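Local coordinates for flagellar biosynthetic protein FlhB (Shewanella putrefaciens CN-32, PDB 6Z0W) that is a membrane component of the flagellar type III export apparatus, represented by its cytoplasmic domain, and is probably required for forming the basal-body rod, at residues D47-A50 with F51-E55; P68-A71 with R72-H76; Q83-E86 with G87-T90. All coordinates share one frame; numbering follows the deposited sequence.

Interaction 1 of 3, residues D47-A50 with F51-E55; sequences DDVA and FKIRE
The ring of F51 overlaps the backbone of D47, one turn earlier: its CD2 comes within 3.6 Å of D47 O, the ring lying obliquely to that carbonyl. The same oxygen takes the F51 N-H in a bond of 3.1 Å, so both backbone and ring of F51 bear on one peptide group. On its far side the ring meets R54. CE1 of F51 stands 3.9 Å above the plane of the R54 guanidinium, over its centre. The arginine reaches this place by a bend in its chain at chi3 (58°), after CG has passed A50 O at 3.3 Å; A50 O in turn accepts the R54 N-H.

I53 shows how a branched side chain follows the same helical spacing on another face. With CG1 beside its own backbone N (chi1 -69°), the branch runs back along the helix, CG1 lying 3.3 Å from V49 O. Its end, CD1, then reaches CG1 of V49 at 4.4 Å, a loose apolar touch. The I53 N-H bonds to V49 O at 3.0 Å with an N-H...O angle of 163°, and K52 N closes the equivalent turn onto D48 O. Four successive i to i+4 bonds thus define a regular alpha-helical ladder.

D47 spends its carboxylate outside the ladder, OD1 accepting the N-H of H24, whose ring also meets F51 edge-to-face. N21 and H24 lie in an N-P-E-H sequence that probably corresponds to the N-P-T-H autocleavage motif of FlhB relatives. Through D47, A50 and F51 the first turn of helix 47-59 packs on H24 in that loop, while V49 and I53 face M9 of helix 6-9, and I53 and R54 touch I18 and V20 of strand 17-20.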
# COMPACT_ATOMS: atom_id res chain seq x y z
N ASP A 47 12.16 2.47 -3.94
CA ASP A 47 13.22 2.03 -4.83
C ASP A 47 13.56 0.56 -4.61
O ASP A 47 12.70 -0.30 -4.83
CB ASP A 47 14.42 2.96 -4.66
CG ASP A 47 14.06 4.42 -5.00
OD1 ASP A 47 13.10 4.64 -5.77
OD2 ASP A 47 14.74 5.34 -4.50
N ASP A 48 14.78 0.24 -4.18
CA ASP A 48 15.16 -1.17 -4.11
C ASP A 48 14.42 -1.89 -3.00
O ASP A 48 14.07 -3.07 -3.15
CB ASP A 48 16.66 -1.32 -3.89
CG ASP A 48 17.05 -2.76 -3.64
OD1 ASP A 48 16.99 -3.58 -4.59
OD2 ASP A 48 17.39 -3.08 -2.48
N VAL A 49 14.20 -1.21 -1.88
CA VAL A 49 13.42 -1.82 -0.80
C VAL A 49 12.00 -2.09 -1.28
O VAL A 49 11.37 -3.07 -0.87
CB VAL A 49 13.45 -0.91 0.44
CG1 VAL A 49 12.57 -1.48 1.55
CG2 VAL A 49 14.91 -0.71 0.93
N ALA A 50 11.47 -1.22 -2.14
CA ALA A 50 10.17 -1.46 -2.74
C ALA A 50 10.18 -2.76 -3.56
O ALA A 50 9.25 -3.57 -3.44
CB ALA A 50 9.75 -0.26 -3.59
N PHE A 51 11.25 -3.00 -4.34
CA PHE A 51 11.29 -4.25 -5.10
C PHE A 51 11.51 -5.47 -4.21
O PHE A 51 11.03 -6.56 -4.55
CB PHE A 51 12.34 -4.18 -6.21
CG PHE A 51 11.80 -3.58 -7.49
CD1 PHE A 51 10.97 -4.33 -8.33
CD2 PHE A 51 12.04 -2.26 -7.81
CE1 PHE A 51 10.44 -3.76 -9.49
CE2 PHE A 51 11.52 -1.70 -8.96
CZ PHE A 51 10.71 -2.45 -9.80
N LYS A 52 12.21 -5.34 -3.07
CA LYS A 52 12.31 -6.50 -2.18
C LYS A 52 10.96 -6.81 -1.54
O LYS A 52 10.61 -7.99 -1.39
CB LYS A 52 13.38 -6.28 -1.10
CG LYS A 52 14.24 -7.53 -0.81
CD LYS A 52 13.48 -8.59 0.02
CE LYS A 52 14.41 -9.54 0.79
NZ LYS A 52 13.68 -10.23 1.91
N ILE A 53 10.18 -5.79 -1.20
CA ILE A 53 8.82 -6.05 -0.72
C ILE A 53 8.01 -6.76 -1.79
O ILE A 53 7.34 -7.77 -1.53
CB ILE A 53 8.16 -4.73 -0.27
CG1 ILE A 53 8.85 -4.24 0.99
CG2 ILE A 53 6.63 -4.94 -0.05
CD1 ILE A 53 8.41 -2.87 1.45
N ARG A 54 8.08 -6.26 -3.03
CA ARG A 54 7.32 -6.87 -4.11
C ARG A 54 7.74 -8.32 -4.34
O ARG A 54 6.88 -9.21 -4.49
CB ARG A 54 7.47 -6.03 -5.37
CG ARG A 54 6.74 -4.70 -5.27
CD ARG A 54 7.07 -3.78 -6.44
NE ARG A 54 6.75 -4.41 -7.72
CZ ARG A 54 6.61 -3.76 -8.87
NH1 ARG A 54 6.75 -2.44 -8.93
NH2 ARG A 54 6.32 -4.44 -9.97
N GLU A 55 9.05 -8.61 -4.34
CA GLU A 55 9.47 -9.98 -4.60
C GLU A 55 8.98 -10.93 -3.50
O GLU A 55 8.54 -12.05 -3.81
CB GLU A 55 10.99 -10.04 -4.78
CG GLU A 55 11.78 -10.38 -3.54
CD GLU A 55 13.28 -10.57 -3.84
OE1 GLU A 55 13.71 -10.33 -4.99
OE2 GLU A 55 14.01 -10.95 -2.89

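Interaction 2 of 3, residues P68-A71 with R72-H76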
# COMPACT_ATOMS: atom_id res chain seq x y z
N PRO A 68 -0.65 4.51 -8.53
CA PRO A 68 0.53 5.33 -8.11
C PRO A 68 0.20 6.40 -7.08
O PRO A 68 0.95 6.55 -6.11
CB PRO A 68 1.01 5.96 -9.44
CG PRO A 68 0.58 4.97 -10.49
CD PRO A 68 -0.71 4.32 -10.00
N PRO A 69 -0.88 7.19 -7.25
CA PRO A 69 -1.16 8.23 -6.26
C PRO A 69 -1.54 7.67 -4.90
O PRO A 69 -1.32 8.35 -3.89
CB PRO A 69 -2.33 9.01 -6.88
CG PRO A 69 -2.26 8.71 -8.34
CD PRO A 69 -1.83 7.27 -8.38
N LEU A 70 -2.16 6.49 -4.86
CA LEU A 70 -2.53 5.87 -3.59
C LEU A 70 -1.30 5.31 -2.88
O LEU A 70 -1.11 5.53 -1.68
CB LEU A 70 -3.56 4.76 -3.82
CG LEU A 70 -4.15 4.14 -2.56
CD1 LEU A 70 -4.81 5.26 -1.73
CD2 LEU A 70 -5.19 3.05 -2.91
N ALA A 71 -0.47 4.57 -3.63
CA ALA A 71 0.81 4.09 -3.10
C ALA A 71 1.61 5.23 -2.47
O ALA A 71 2.09 5.10 -1.35
CB ALA A 71 1.63 3.41 -4.20
N ARG A 72 1.74 6.35 -3.20
CA ARG A 72 2.54 7.48 -2.69
C ARG A 72 1.86 8.14 -1.48
O ARG A 72 2.52 8.47 -0.48
CB ARG A 72 2.77 8.52 -3.80
CG ARG A 72 3.67 8.06 -4.93
CD ARG A 72 4.21 9.23 -5.77
NE ARG A 72 3.15 10.16 -6.17
CZ ARG A 72 2.43 10.05 -7.28
NH1 ARG A 72 2.69 9.07 -8.13
NH2 ARG A 72 1.48 10.94 -7.55
N ALA A 73 0.55 8.36 -1.57
CA ALA A 73 -0.16 8.99 -0.46
C ALA A 73 -0.09 8.13 0.81
O ALA A 73 0.11 8.66 1.91
CB ALA A 73 -1.61 9.25 -0.85
N ILE A 74 -0.23 6.81 0.68
CA ILE A 74 -0.07 5.94 1.84
C ILE A 74 1.33 6.08 2.42
O ILE A 74 1.51 6.30 3.62
CB ILE A 74 -0.37 4.48 1.48
CG1 ILE A 74 -1.83 4.25 1.14
CG2 ILE A 74 -0.00 3.57 2.64
CD1 ILE A 74 -2.05 2.93 0.46
N TYR A 75 2.35 5.92 1.57
CA TYR A 75 3.73 5.96 2.03
C TYR A 75 4.01 7.24 2.82
O TYR A 75 4.60 7.20 3.91
CB TYR A 75 4.69 5.84 0.85
CG TYR A 75 6.14 5.70 1.26
CD1 TYR A 75 6.74 4.45 1.35
CD2 TYR A 75 6.92 6.83 1.58
CE1 TYR A 75 8.05 4.31 1.74
CE2 TYR A 75 8.26 6.70 1.96
CZ TYR A 75 8.82 5.44 2.04
OH TYR A 75 10.13 5.26 2.43
N HIS A 76 3.55 8.39 2.30
CA HIS A 76 3.88 9.69 2.87
C HIS A 76 3.16 9.99 4.17
O HIS A 76 3.62 10.85 4.92
CB HIS A 76 3.56 10.81 1.88
CG HIS A 76 4.41 10.79 0.66
ND1 HIS A 76 3.93 11.14 -0.58
CD2 HIS A 76 5.71 10.45 0.49
CE1 HIS A 76 4.90 11.02 -1.47
NE2 HIS A 76 5.99 10.61 -0.85
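R72 folds its side chain back over the proline pair that starts the helix. Its guanidinium lies with one face toward P68 O, which sits 3.6 Å from the guanidinium plane and off-centre, and P69 CA approaches that face as well. A bend at chi3 (-48°) returns the group to the first turn, where NH1 also packs on P68 CB at 3.8 Å. Meanwhile R72 N bonds to P68 O at 3.0 Å, leaving the proline carbonyl engaged by the backbone and overlaid by the side chain of one residue.

A73 follows with a tight approach of its CB to P69 O, 3.2 Å, and its N bonds to the same oxygen. Prolines are well tolerated at these two positions, because first-turn residues have no preceding helical carbonyl to bond. The helix, 68-77, follows strand 64-66 after a single residue and packs between sheet and helix 89-100.

I74 occupies that interface. Its N-H bonds to L70 O at 2.8 Å, and CG1, beside the backbone N, passes the same oxygen. CD1 meets L70 CG at 3.9 Å, the two side chains crossing obliquely; beyond them lie V27 and V41 of the strands and V92 of helix 89-100.

Y75 bonds through N to A71 O at 3.0 Å, but its ring leads away from the first turn, toward Y25 edge-to-face and K44 in a cation-pi contact. H76 continues the ladder onto R72 O, and its NE2 is hydrogen-bonded to Y25 OH.

Interaction 3 of 3, residues Q83-E86 with G87-T90; sequences QIPE and GLFT
Two overlapping i to i+3 turns carry the backbone from loop into helix 89-100: L88 N bonds to P85 O at 2.9 Å and F89 N to E86 O at 3.1 Å, each donor standing above the carbonyl plane, the second by 62°. Such steep approaches go with tight turns of type I geometry, where E86, G87 and L88 supply the corner residues.

From before the turn, I84 sends CD1 to L88 O at 3.7 Å and on to F89 CA. Its CG1 is wedged between N and C of its own backbone (chi1 60°), which brings the CG1-CD1 branch against the L88 carbonyl. The proline ring of P85 runs alongside L88, both directed to the same side, with CD of the proline 4.1 Å from CD1 of the leucine. L88 continues into the surface of helix 68-77, touching A73, I74 and T77.

A water accepts the T90 N-H at 3.0 Å and donates to E86 O at 2.6 Å. E86 O is consequently held by two donors, the F89 amide and the water, and the water stands in for the direct bond that a regular alpha-helical turn would make between these two residues.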
# COMPACT_ATOMS: atom_id res chain seq x y z
N GLN A 83 -2.26 2.95 11.26
CA GLN A 83 -3.41 2.99 10.36
C GLN A 83 -3.27 4.11 9.34
O GLN A 83 -2.77 5.20 9.64
CB GLN A 83 -4.72 3.17 11.13
CG GLN A 83 -4.74 2.41 12.44
CD GLN A 83 -6.06 2.51 13.19
OE1 GLN A 83 -7.14 2.28 12.62
NE2 GLN A 83 -5.98 2.88 14.46
N ILE A 84 -3.69 3.82 8.11
CA ILE A 84 -3.80 4.84 7.07
C ILE A 84 -4.70 5.97 7.55
O ILE A 84 -5.60 5.74 8.37
CB ILE A 84 -4.35 4.26 5.75
CG1 ILE A 84 -5.76 3.69 6.01
CG2 ILE A 84 -3.41 3.24 5.20
CD1 ILE A 84 -6.48 3.18 4.77
N PRO A 85 -4.51 7.19 7.04
CA PRO A 85 -5.44 8.28 7.37
C PRO A 85 -6.85 7.98 6.90
O PRO A 85 -7.07 7.30 5.88
CB PRO A 85 -4.86 9.48 6.61
CG PRO A 85 -3.46 9.09 6.25
CD PRO A 85 -3.50 7.61 6.06
N GLU A 86 -7.80 8.56 7.61
CA GLU A 86 -9.20 8.37 7.27
C GLU A 86 -9.50 8.80 5.83
O GLU A 86 -10.33 8.16 5.16
CB GLU A 86 -10.04 9.14 8.29
CG GLU A 86 -11.37 9.65 7.82
CD GLU A 86 -11.92 10.73 8.75
OE1 GLU A 86 -11.67 11.92 8.50
OE2 GLU A 86 -12.58 10.37 9.75
N GLY A 87 -8.81 9.81 5.31
CA GLY A 87 -9.08 10.24 3.95
C GLY A 87 -8.78 9.20 2.89
O GLY A 87 -9.22 9.35 1.74
N LEU A 88 -8.01 8.14 3.24
CA LEU A 88 -7.67 7.09 2.30
C LEU A 88 -8.43 5.80 2.55
O LEU A 88 -8.18 4.80 1.86
CB LEU A 88 -6.15 6.80 2.34
CG LEU A 88 -5.26 8.00 1.95
CD1 LEU A 88 -3.77 7.61 1.96
CD2 LEU A 88 -5.70 8.54 0.58
N PHE A 89 -9.34 5.78 3.52
CA PHE A 89 -9.98 4.51 3.87
C PHE A 89 -10.75 3.93 2.70
O PHE A 89 -10.56 2.77 2.33
CB PHE A 89 -10.92 4.68 5.07
CG PHE A 89 -11.63 3.40 5.42
CD1 PHE A 89 -11.04 2.48 6.28
CD2 PHE A 89 -12.85 3.08 4.84
CE1 PHE A 89 -11.68 1.28 6.60
CE2 PHE A 89 -13.49 1.86 5.14
CZ PHE A 89 -12.91 0.97 6.01
N THR A 90 -11.68 4.71 2.13
CA THR A 90 -12.53 4.17 1.08
C THR A 90 -11.70 3.67 -0.10
O THR A 90 -12.01 2.61 -0.67
CB THR A 90 -13.54 5.22 0.61
OG1 THR A 90 -12.84 6.44 0.36
CG2 THR A 90 -14.56 5.47 1.68
O HOH W 1 -11.96 7.52 3.23

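How the interactions relate
The three contacts follow one another along the chain, each a local helical or turn arrangement, and together sample the packing around one mixed sheet. Interaction 1, in helix 47-59, follows strand 40-46, outermost in this chain's sheet; interaction 2, in helix 68-77, follows strand 64-66; interaction 3 opens helix 89-100. Interactions 1 and 2 have centres about 15 Å apart and do not touch, and interactions 1 and 3, about 23 Å apart, fall on opposite sides of the chain's centre. Interactions 2 and 3 join directly: L88 CD1 lies 3.9 Å from I74 N, and its CD2 4.1 Å from L70 CD1. Through L88 this turn rests on helix 68-77, extending the packing of two consecutive helices.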